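Local atomic coordinates of isochorismatase family protein (PDB entry 2A67), a protein that belongs to the isochorismatase family and is probably a hydrolase, though its substrate is not known. Residues 7-12 with 31-36. Residues are numbered along the deposited sequence; the frame is centred on the assembly and turned at random.
Sequences LLLIDF and DKVNQR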
loop_
_atom_site.group_PDB
_atom_site.type_symbol
_atom_site.label_atom_id
_atom_site.label_comp_id
_atom_site.label_asym_id
_atom_site.label_seq_id
_atom_site.Cartn_x
_atom_site.Cartn_y
_atom_site.Cartn_z
ATOM N N LEU D 7 6.889 13.287 13.146
ATOM C CA LEU D 7 7.101 13.561 11.753
ATOM C C LEU D 7 8.011 12.426 11.191
ATOM O O LEU D 7 9.136 12.213 11.679
ATOM C CB LEU D 7 7.823 14.881 11.619
ATOM C CG LEU D 7 8.009 15.517 10.239
ATOM C CD1 LEU D 7 6.636 15.819 9.561
ATOM C CD2 LEU D 7 8.825 16.795 10.381
ATOM N N LEU D 8 7.505 11.713 10.179
ATOM C CA LEU D 8 8.188 10.585 9.628
ATOM C C LEU D 8 8.627 10.928 8.194
ATOM O O LEU D 8 7.773 11.077 7.298
ATOM C CB LEU D 8 7.284 9.343 9.682
ATOM C CG LEU D 8 7.914 8.006 9.179
ATOM C CD1 LEU D 8 9.062 7.618 10.142
ATOM C CD2 LEU D 8 6.820 6.932 9.143
ATOM N N LEU D 9 9.950 11.046 7.983
ATOM C CA LEU D 9 10.495 11.625 6.752
ATOM C C LEU D 9 11.266 10.549 5.993
ATOM O O LEU D 9 12.332 10.147 6.434
ATOM C CB LEU D 9 11.405 12.829 7.069
ATOM C CG LEU D 9 10.735 14.003 7.853
ATOM C CD1 LEU D 9 11.742 15.056 8.131
ATOM C CD2 LEU D 9 9.554 14.556 7.072
ATOM N N ILE D 10 10.708 10.102 4.868
ATOM C CA ILE D 10 11.109 8.847 4.259
ATOM C C ILE D 10 12.073 9.044 3.071
ATOM O O ILE D 10 11.763 9.686 2.048
ATOM C CB ILE D 10 9.880 7.981 3.848
ATOM C CG1 ILE D 10 8.992 7.667 5.061
ATOM C CG2 ILE D 10 10.367 6.658 3.087
ATOM C CD1 ILE D 10 7.587 7.232 4.651
ATOM N N ASP D 11 13.255 8.475 3.235
ATOM C CA ASP D 11 14.244 8.298 2.140
ATOM C C ASP D 11 14.606 9.573 1.415
ATOM O O ASP D 11 14.754 9.566 0.187
ATOM C CB ASP D 11 13.757 7.267 1.093
ATOM C CG ASP D 11 13.646 5.836 1.633
ATOM O OD1 ASP D 11 13.992 5.550 2.787
ATOM O OD2 ASP D 11 13.196 4.953 0.878
ATOM N N PHE D 12 14.764 10.661 2.144
ATOM C CA PHE D 12 15.261 11.908 1.596
ATOM C C PHE D 12 16.788 11.890 1.511
ATOM O O PHE D 12 17.477 12.665 2.203
ATOM C CB PHE D 12 14.840 13.084 2.475
ATOM C CG PHE D 12 13.434 13.522 2.273
ATOM C CD1 PHE D 12 12.973 13.882 0.992
ATOM C CD2 PHE D 12 12.569 13.625 3.359
ATOM C CE1 PHE D 12 11.641 14.353 0.826
ATOM C CE2 PHE D 12 11.232 14.090 3.196
ATOM C CZ PHE D 12 10.785 14.451 1.945
ATOM N N ASP D 31 11.879 22.472 1.169
ATOM C CA ASP D 31 11.559 23.716 1.850
ATOM C C ASP D 31 10.323 23.528 2.739
ATOM O O ASP D 31 10.323 23.961 3.893
ATOM C CB ASP D 31 11.280 24.823 0.836
ATOM C CG ASP D 31 12.531 25.318 0.167
ATOM O OD1 ASP D 31 13.614 25.244 0.820
ATOM O OD2 ASP D 31 12.420 25.810 -0.996
ATOM N N LYS D 32 9.303 22.858 2.200
ATOM C CA LYS D 32 8.066 22.592 2.954
ATOM C C LYS D 32 8.366 21.625 4.128
ATOM O O LYS D 32 7.919 21.816 5.244
ATOM C CB LYS D 32 6.982 22.082 1.978
ATOM C CG LYS D 32 5.605 21.965 2.559
ATOM C CD LYS D 32 4.706 23.186 2.220
ATOM C CE LYS D 32 3.718 22.868 1.028
ATOM N NZ LYS D 32 2.260 22.539 1.421
ATOM N N VAL D 33 9.179 20.609 3.883
ATOM C CA VAL D 33 9.602 19.682 4.955
ATOM C C VAL D 33 10.410 20.381 6.054
ATOM O O VAL D 33 10.157 20.164 7.246
ATOM C CB VAL D 33 10.395 18.476 4.377
ATOM C CG1 VAL D 33 11.183 17.735 5.501
ATOM C CG2 VAL D 33 9.417 17.540 3.637
ATOM N N ASN D 34 11.395 21.201 5.674
ATOM C CA ASN D 34 12.084 22.017 6.679
ATOM C C ASN D 34 11.124 22.899 7.552
ATOM O O ASN D 34 11.365 23.068 8.749
ATOM C CB ASN D 34 13.110 22.895 6.019
ATOM C CG ASN D 34 14.445 22.179 5.798
ATOM O OD1 ASN D 34 15.276 22.679 5.061
ATOM N ND2 ASN D 34 14.657 21.045 6.460
ATOM N N GLN D 35 10.062 23.440 6.957
ATOM C CA GLN D 35 9.044 24.212 7.728
ATOM C C GLN D 35 8.351 23.334 8.774
ATOM O O GLN D 35 8.137 23.761 9.924
ATOM C CB GLN D 35 7.989 24.841 6.817
ATOM C CG GLN D 35 8.478 25.996 5.963
ATOM C CD GLN D 35 7.335 26.805 5.356
ATOM O OE1 GLN D 35 7.337 28.069 5.426
ATOM N NE2 GLN D 35 6.312 26.106 4.809
ATOM N N ARG D 36 8.034 22.094 8.395
ATOM C CA ARG D 36 7.426 21.156 9.345
ATOM C C ARG D 36 8.395 20.778 10.428
ATOM O O ARG D 36 8.031 20.703 11.584
ATOM C CB ARG D 36 6.901 19.898 8.632
ATOM C CG ARG D 36 5.952 20.187 7.487
ATOM C CD ARG D 36 4.763 21.047 8.045
ATOM N NE ARG D 36 4.041 20.305 9.086
ATOM C CZ ARG D 36 3.325 20.872 10.050
ATOM N NH1 ARG D 36 3.277 22.195 10.145
ATOM N NH2 ARG D 36 2.675 20.124 10.917
#
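Leu7 and Leu9, on strand 5-10, face Arg36 and Val33 of helix 26-42, with the backbones a side-chain layer apart: the CA atoms of Leu7 and Arg36 are 8.0 Å apart, those of Leu9 and Val33 8.3 Å. The helix runs back against the direction of the strand, at a slant, and no hydrogen bond links them. The branched ends of Leu7 and Leu9 fill the buried layer between. Val33 has the most surface buried in the contact. Its CG1 meets the end of Leu9 tip to tip, 3.8 Å from Leu9 CD1. With that branch anti to the backbone N (chi1 164°), the other methyl is left for Phe12, in the loop past the strand's end; Val33 CG2 comes obliquely to within 3.8 Å of Phe12 CZ, on the far part of the ring, and Leu70 touches both residues. A beta-branched residue suits this place, since its two methyls serve two partners at once.

Strand and helix begin a right-handed beta-alpha-beta crossover that returns as strand 47-52, beside strand 5-10 in the parallel sheet of the isochorismatase fold. Alternation along the strand sends Leu8 and Ile10 to the opposite face, against helix 111-125.

About one helical turn after Val33, Arg36 is crossed at about a right angle by Leu7, whose CD2 lies 4.0 Å from both CB and the backbone C of Arg36, packing on the arginine's base and the helix backbone. The chain then bends at chi2 (-56°) and chi3 (-61°), carrying the guanidinium off to a salt bridge between NE and Glu105 OE2, so a long residue can join the apolar layer without burying its charge against leucine.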